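Local coordinates for putative exported protein (Peptoclostridium difficile, PDB 5TTA) that is of unknown function but is probably exported and contains a DUF5780 region, a family of the E-set clan, at residues N60-T65 against H132-M137; M73-T78 against N176-G181. All blocks are in the same frame, centred on the assembly; numbering follows the deposited sequence.

How the contacts relate
Contacts 1 and 2 sit side by side, their centres 9 Å apart, and share a sheet: strand 131-135 pairs antiparallel with strand 72-82, with probable hydrogen bonds from Tyr134 N to Ile77 O (2.7 Å) and between Thr133 OG1 and Thr78 OG1 (2.7 Å). Contact 1 leads from this sheet across to strand 58-66 of the three-stranded sheet, close to the centre of the chain. Contact 2 lies further out, about 12 Å from that centre, where the loop between helix 156-175 and strand 183-189 passes the start of 73-78. Along the chain the four segments alternate, so the two contacts interlock in sequence. No active site is known here.

Contact 1: N60-T65 against H132-M137; sequences NVISLT and HTYRKM
Apolar contact first: Ile62 and Tyr134 meet where two sheets pack against each other, with Ile62 CD1 4.2 Å from Tyr134 CD2. The methyl comes at the ring obliquely. Ile62 gets it there with an extended outer chain (chi2 174°), which carries CD1 away from its own backbone and toward the tyrosine. Ile43 of strand 41-50 and Phe188 of strand 183-189 also pack on this isoleucine.

The backbones themselves stay well apart, the nearest CA atoms being those of Ile62 and Tyr134 at 10.3 Å. That spacing is consistent with one sheet packed on another: strand 58-66 is the middle strand of a three-stranded antiparallel sheet, strand 131-135 belongs to the second sheet, and side chains such as Ile62, Asn60 and Tyr134 bridge the distance, consistent with the beta-sandwich of E-set domains.

The polar approach is made by Asn60. With CG anti to the backbone N (chi1 173°), its amide reaches the hydroxyl end of Tyr134, where Asn60 OD1 is 3.5 Å from both OH and CE2 of that residue. Amide and ring planes are inclined at 63°, so the two flat groups do not stack. Cys79 of strand 72-82 touches both residues.

Aromatic neighbours pack round the tyrosine. From its own strand, His132 turns an edge to one face of the ring, its CD2 3.4 Å above the plane over the centre of Tyr134. Trp93 packs against the tyrosine from a loop, while Phe188 stacks with the ring from the sheet of strand 58-66.

Contact 2: M73-T78 against N176-G181; sequences MDYEIT and NAIAPG
Met73, a selenomethionine in this crystal, meets Ala177 mostly through its backbone: the alanine CB is 4.0 Å from both N and CA of Met73. Met73 CB points away from 176-181, yet remains 4.4 Å from Ala177 CB, while the rest of the side chain runs to Lys170, Ala173 and Lys174 of helix 156-175. The start of the segment is thus packed by helix 156-175 and by the loop that leaves it.

Met73 and Asp74 both face Thr214 of strand 205-215, a classic beta bulge in the antiparallel five-stranded sheet. Asp74 points its CB away from 176-181, and its carboxylate bends back on its own strand, OD1 accepting from Tyr75 N at 2.9 Å. The donor sits 46° out of the carboxylate plane and the bond is bent, 131° at the hydrogen. OD1 also takes Met137 N, and OD2 forms a salt bridge with Arg135.

Tyr75 brings the sheet to Ile178. Its CG lies between the backbone N and the carbonyl carbon (chi1 60°), which brings the ring edge with CE2 round to the isoleucine: Ile178 CD1 lies near the ring plane, 4.2 Å from Tyr75 CE2, the two side chains crossing at about a right angle. The phenol OH is hydrogen-bonded to Asp186 OD2. Further along, Ile77 CD1 rests 3.8 Å above one face of the Tyr75 ring, offset toward its rim.

Contact 1: N60-T65 against H132-M137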
loop_
_atom_site.group_PDB
_atom_site.type_symbol
_atom_site.label_atom_id
_atom_site.label_comp_id
_atom_site.label_asym_id
_atom_site.label_seq_id
_atom_site.Cartn_x
_atom_site.Cartn_y
_atom_site.Cartn_z
ATOM N N ASN A 60 0.069 -4.937 27.330
ATOM C CA ASN A 60 -0.418 -6.319 27.380
ATOM C C ASN A 60 0.515 -7.150 26.503
ATOM O O ASN A 60 0.512 -6.997 25.276
ATOM C CB ASN A 60 -1.864 -6.313 26.878
ATOM C CG ASN A 60 -2.465 -7.703 26.700
ATOM O OD1 ASN A 60 -3.475 -7.859 26.002
ATOM N ND2 ASN A 60 -1.882 -8.674 27.313
ATOM N N VAL A 61 1.348 -7.989 27.106
ATOM C CA VAL A 61 2.331 -8.765 26.353
ATOM C C VAL A 61 1.827 -10.199 26.241
ATOM O O VAL A 61 1.694 -10.906 27.249
ATOM C CB VAL A 61 3.715 -8.709 27.005
ATOM C CG1 VAL A 61 4.724 -9.556 26.177
ATOM C CG2 VAL A 61 4.186 -7.218 27.101
ATOM N N ILE A 62 1.529 -10.618 25.015
ATOM C CA ILE A 62 1.021 -11.962 24.718
ATOM C C ILE A 62 2.176 -12.796 24.179
ATOM O O ILE A 62 2.738 -12.479 23.119
ATOM C CB ILE A 62 -0.140 -11.904 23.713
ATOM C CG1 ILE A 62 -1.170 -10.886 24.213
ATOM C CG2 ILE A 62 -0.749 -13.316 23.538
ATOM C CD1 ILE A 62 -2.306 -10.603 23.256
ATOM N N SER A 63 2.541 -13.847 24.916
ATOM C CA SER A 63 3.630 -14.728 24.508
ATOM C C SER A 63 3.041 -15.865 23.681
ATOM O O SER A 63 2.180 -16.614 24.166
ATOM C CB SER A 63 4.391 -15.240 25.724
ATOM O OG SER A 63 5.264 -16.289 25.345
ATOM N N LEU A 64 3.455 -15.945 22.421
ATOM C CA LEU A 64 2.921 -16.870 21.431
ATOM C C LEU A 64 3.977 -17.866 20.959
ATOM O O LEU A 64 5.189 -17.571 20.920
ATOM C CB LEU A 64 2.402 -16.104 20.204
ATOM C CG LEU A 64 1.350 -15.022 20.422
ATOM C CD1 LEU A 64 1.191 -14.193 19.147
ATOM C CD2 LEU A 64 0.034 -15.681 20.795
ATOM N N THR A 65 3.495 -19.039 20.559
ATOM C CA THR A 65 4.310 -20.077 19.925
ATOM C C THR A 65 3.520 -20.616 18.737
ATOM O O THR A 65 2.395 -21.073 18.922
ATOM C CB THR A 65 4.632 -21.228 20.894
ATOM O OG1 THR A 65 5.452 -20.758 21.980
ATOM C CG2 THR A 65 5.335 -22.384 20.157
ATOM N N HIS A 132 -11.489 -7.324 23.842
ATOM C CA HIS A 132 -10.864 -6.733 22.670
ATOM C C HIS A 132 -10.255 -7.827 21.808
ATOM O O HIS A 132 -9.626 -8.757 22.321
ATOM C CB HIS A 132 -9.765 -5.724 23.043
ATOM C CG HIS A 132 -9.191 -5.022 21.853
ATOM N ND1 HIS A 132 -9.918 -4.116 21.118
ATOM C CD2 HIS A 132 -7.968 -5.091 21.267
ATOM C CE1 HIS A 132 -9.166 -3.641 20.136
ATOM N NE2 HIS A 132 -7.980 -4.225 20.199
ATOM N N THR A 133 -10.404 -7.706 20.495
ATOM C CA THR A 133 -9.814 -8.687 19.598
ATOM C C THR A 133 -8.641 -8.034 18.891
ATOM O O THR A 133 -8.838 -7.135 18.067
ATOM C CB THR A 133 -10.837 -9.234 18.606
ATOM O OG1 THR A 133 -11.818 -9.989 19.334
ATOM C CG2 THR A 133 -10.153 -10.167 17.611
ATOM N N TYR A 134 -7.441 -8.509 19.210
ATOM C CA TYR A 134 -6.224 -8.076 18.536
ATOM C C TYR A 134 -6.044 -8.829 17.217
ATOM O O TYR A 134 -6.267 -10.044 17.135
ATOM C CB TYR A 134 -5.027 -8.315 19.452
ATOM C CG TYR A 134 -5.023 -7.518 20.721
ATOM C CD1 TYR A 134 -4.585 -6.168 20.723
ATOM C CD2 TYR A 134 -5.422 -8.090 21.944
ATOM C CE1 TYR A 134 -4.566 -5.422 21.903
ATOM C CE2 TYR A 134 -5.408 -7.352 23.134
ATOM C CZ TYR A 134 -4.962 -6.004 23.097
ATOM O OH TYR A 134 -4.920 -5.258 24.251
ATOM N N ARG A 135 -5.628 -8.108 16.176
ATOM C CA ARG A 135 -5.398 -8.699 14.861
ATOM C C ARG A 135 -3.958 -8.430 14.440
ATOM O O ARG A 135 -3.463 -7.309 14.611
ATOM C CB ARG A 135 -6.413 -8.136 13.864
ATOM C CG ARG A 135 -6.490 -8.876 12.559
ATOM C CD ARG A 135 -7.762 -8.505 11.796
ATOM N NE ARG A 135 -7.583 -7.287 11.016
ATOM C CZ ARG A 135 -7.171 -7.269 9.752
ATOM N NH1 ARG A 135 -6.900 -8.406 9.122
ATOM N NH2 ARG A 135 -7.029 -6.112 9.120
ATOM N N LYS A 136 -3.274 -9.466 13.940
ATOM C CA LYS A 136 -1.863 -9.313 13.572
ATOM C C LYS A 136 -1.689 -8.285 12.461
ATOM O O LYS A 136 -0.826 -7.405 12.547
ATOM C CB LYS A 136 -1.256 -10.661 13.151
ATOM C CG LYS A 136 0.280 -10.627 12.828
ATOM C CD LYS A 136 0.719 -11.964 12.240
ATOM C CE LYS A 136 2.247 -12.181 12.137
ATOM N NZ LYS A 136 3.018 -10.961 11.775
HETATM N N MSE A 137 -2.502 -8.363 11.413
HETATM C CA MSE A 137 -2.375 -7.404 10.322
HETATM C C MSE A 137 -3.212 -6.166 10.640
HETATM O O MSE A 137 -3.952 -5.675 9.789
HETATM C CB MSE A 137 -2.803 -8.011 8.986
HETATM C CG MSE A 137 -1.938 -9.155 8.474
HETATM SE SE MSE A 137 -2.748 -9.972 6.875
HETATM C CE MSE A 137 -2.654 -8.412 5.679
#

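Contact 2: M73-T78 against N176-G181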
loop_
_atom_site.group_PDB
_atom_site.type_symbol
_atom_site.label_atom_id
_atom_site.label_comp_id
_atom_site.label_asym_id
_atom_site.label_seq_id
_atom_site.Cartn_x
_atom_site.Cartn_y
_atom_site.Cartn_z
HETATM N N MSE A 73 0.292 -15.940 8.850
HETATM C CA MSE A 73 0.320 -14.585 8.314
HETATM C C MSE A 73 -0.659 -13.640 9.008
HETATM O O MSE A 73 -0.461 -12.431 8.944
HETATM C CB MSE A 73 0.060 -14.595 6.797
HETATM C CG MSE A 73 -1.386 -14.601 6.369
HETATM SE SE MSE A 73 -1.526 -14.624 4.410
HETATM C CE MSE A 73 -0.852 -12.895 4.063
ATOM N N ASP A 74 -1.707 -14.159 9.671
ATOM C CA ASP A 74 -2.631 -13.295 10.396
ATOM C C ASP A 74 -3.267 -14.089 11.533
ATOM O O ASP A 74 -3.255 -15.318 11.541
ATOM C CB ASP A 74 -3.711 -12.701 9.447
ATOM C CG ASP A 74 -4.419 -11.457 10.030
ATOM O OD1 ASP A 74 -4.016 -10.928 11.092
ATOM O OD2 ASP A 74 -5.401 -11.004 9.413
ATOM N N TYR A 75 -3.759 -13.378 12.539
ATOM C CA TYR A 75 -4.473 -14.037 13.626
ATOM C C TYR A 75 -5.510 -13.077 14.172
ATOM O O TYR A 75 -5.477 -11.877 13.905
ATOM C CB TYR A 75 -3.529 -14.537 14.753
ATOM C CG TYR A 75 -2.690 -13.462 15.439
ATOM C CD1 TYR A 75 -3.293 -12.407 16.142
ATOM C CD2 TYR A 75 -1.306 -13.536 15.441
ATOM C CE1 TYR A 75 -2.536 -11.432 16.775
ATOM C CE2 TYR A 75 -0.541 -12.582 16.078
ATOM C CZ TYR A 75 -1.156 -11.534 16.746
ATOM O OH TYR A 75 -0.373 -10.581 17.375
ATOM N N GLU A 76 -6.452 -13.628 14.927
ATOM C CA GLU A 76 -7.352 -12.847 15.767
ATOM C C GLU A 76 -7.296 -13.456 17.156
ATOM O O GLU A 76 -7.525 -14.661 17.317
ATOM C CB GLU A 76 -8.787 -12.834 15.223
ATOM C CG GLU A 76 -8.859 -12.226 13.832
ATOM C CD GLU A 76 -10.266 -12.173 13.251
ATOM O OE1 GLU A 76 -10.402 -11.672 12.109
ATOM O OE2 GLU A 76 -11.226 -12.621 13.921
ATOM N N ILE A 77 -6.982 -12.632 18.152
ATOM C CA ILE A 77 -6.824 -13.099 19.523
ATOM C C ILE A 77 -7.644 -12.194 20.425
ATOM O O ILE A 77 -7.457 -10.969 20.408
ATOM C CB ILE A 77 -5.349 -13.108 19.964
ATOM C CG1 ILE A 77 -4.585 -14.189 19.199
ATOM C CG2 ILE A 77 -5.257 -13.348 21.456
ATOM C CD1 ILE A 77 -3.078 -14.218 19.546
ATOM N N THR A 78 -8.567 -12.786 21.200
ATOM C CA THR A 78 -9.457 -11.990 22.036
ATOM C C THR A 78 -8.960 -12.039 23.472
ATOM O O THR A 78 -8.607 -13.108 23.975
ATOM C CB THR A 78 -10.905 -12.492 21.964
ATOM O OG1 THR A 78 -11.400 -12.328 20.631
ATOM C CG2 THR A 78 -11.809 -11.695 22.925
ATOM N N ASN A 176 6.196 -11.179 6.608
ATOM C CA ASN A 176 6.215 -10.919 8.040
ATOM C C ASN A 176 5.547 -12.014 8.874
ATOM O O ASN A 176 5.233 -11.771 10.039
ATOM C CB ASN A 176 5.530 -9.586 8.341
ATOM C CG ASN A 176 6.372 -8.419 7.953
ATOM O OD1 ASN A 176 7.415 -8.178 8.554
ATOM N ND2 ASN A 176 5.942 -7.690 6.933
ATOM N N ALA A 177 5.332 -13.197 8.317
ATOM C CA ALA A 177 4.592 -14.230 9.037
ATOM C C ALA A 177 5.407 -14.793 10.208
ATOM O O ALA A 177 6.644 -14.736 10.233
ATOM C CB ALA A 177 4.209 -15.362 8.088
ATOM N N ILE A 178 4.692 -15.336 11.194
ATOM C CA ILE A 178 5.318 -16.068 12.292
ATOM C C ILE A 178 5.693 -17.452 11.773
ATOM O O ILE A 178 4.817 -18.239 11.400
ATOM C CB ILE A 178 4.386 -16.175 13.512
ATOM C CG1 ILE A 178 3.950 -14.782 13.990
ATOM C CG2 ILE A 178 5.108 -16.887 14.627
ATOM C CD1 ILE A 178 2.836 -14.791 15.040
ATOM N N ALA A 179 6.994 -17.750 11.758
ATOM C CA ALA A 179 7.495 -18.988 11.166
ATOM C C ALA A 179 7.121 -20.182 12.036
ATOM O O ALA A 179 6.885 -20.024 13.239
ATOM C CB ALA A 179 9.008 -18.909 10.994
ATOM N N PRO A 180 7.052 -21.395 11.455
ATOM C CA PRO A 180 6.763 -22.582 12.284
ATOM C C PRO A 180 7.801 -22.741 13.393
ATOM O O PRO A 180 8.998 -22.559 13.174
ATOM C CB PRO A 180 6.826 -23.755 11.286
ATOM C CG PRO A 180 6.640 -23.143 9.940
ATOM C CD PRO A 180 7.161 -21.722 10.022
ATOM N N GLY A 181 7.325 -23.067 14.598
ATOM C CA GLY A 181 8.174 -23.181 15.771
ATOM C C GLY A 181 8.572 -21.879 16.450
ATOM O O GLY A 181 9.086 -21.924 17.579
#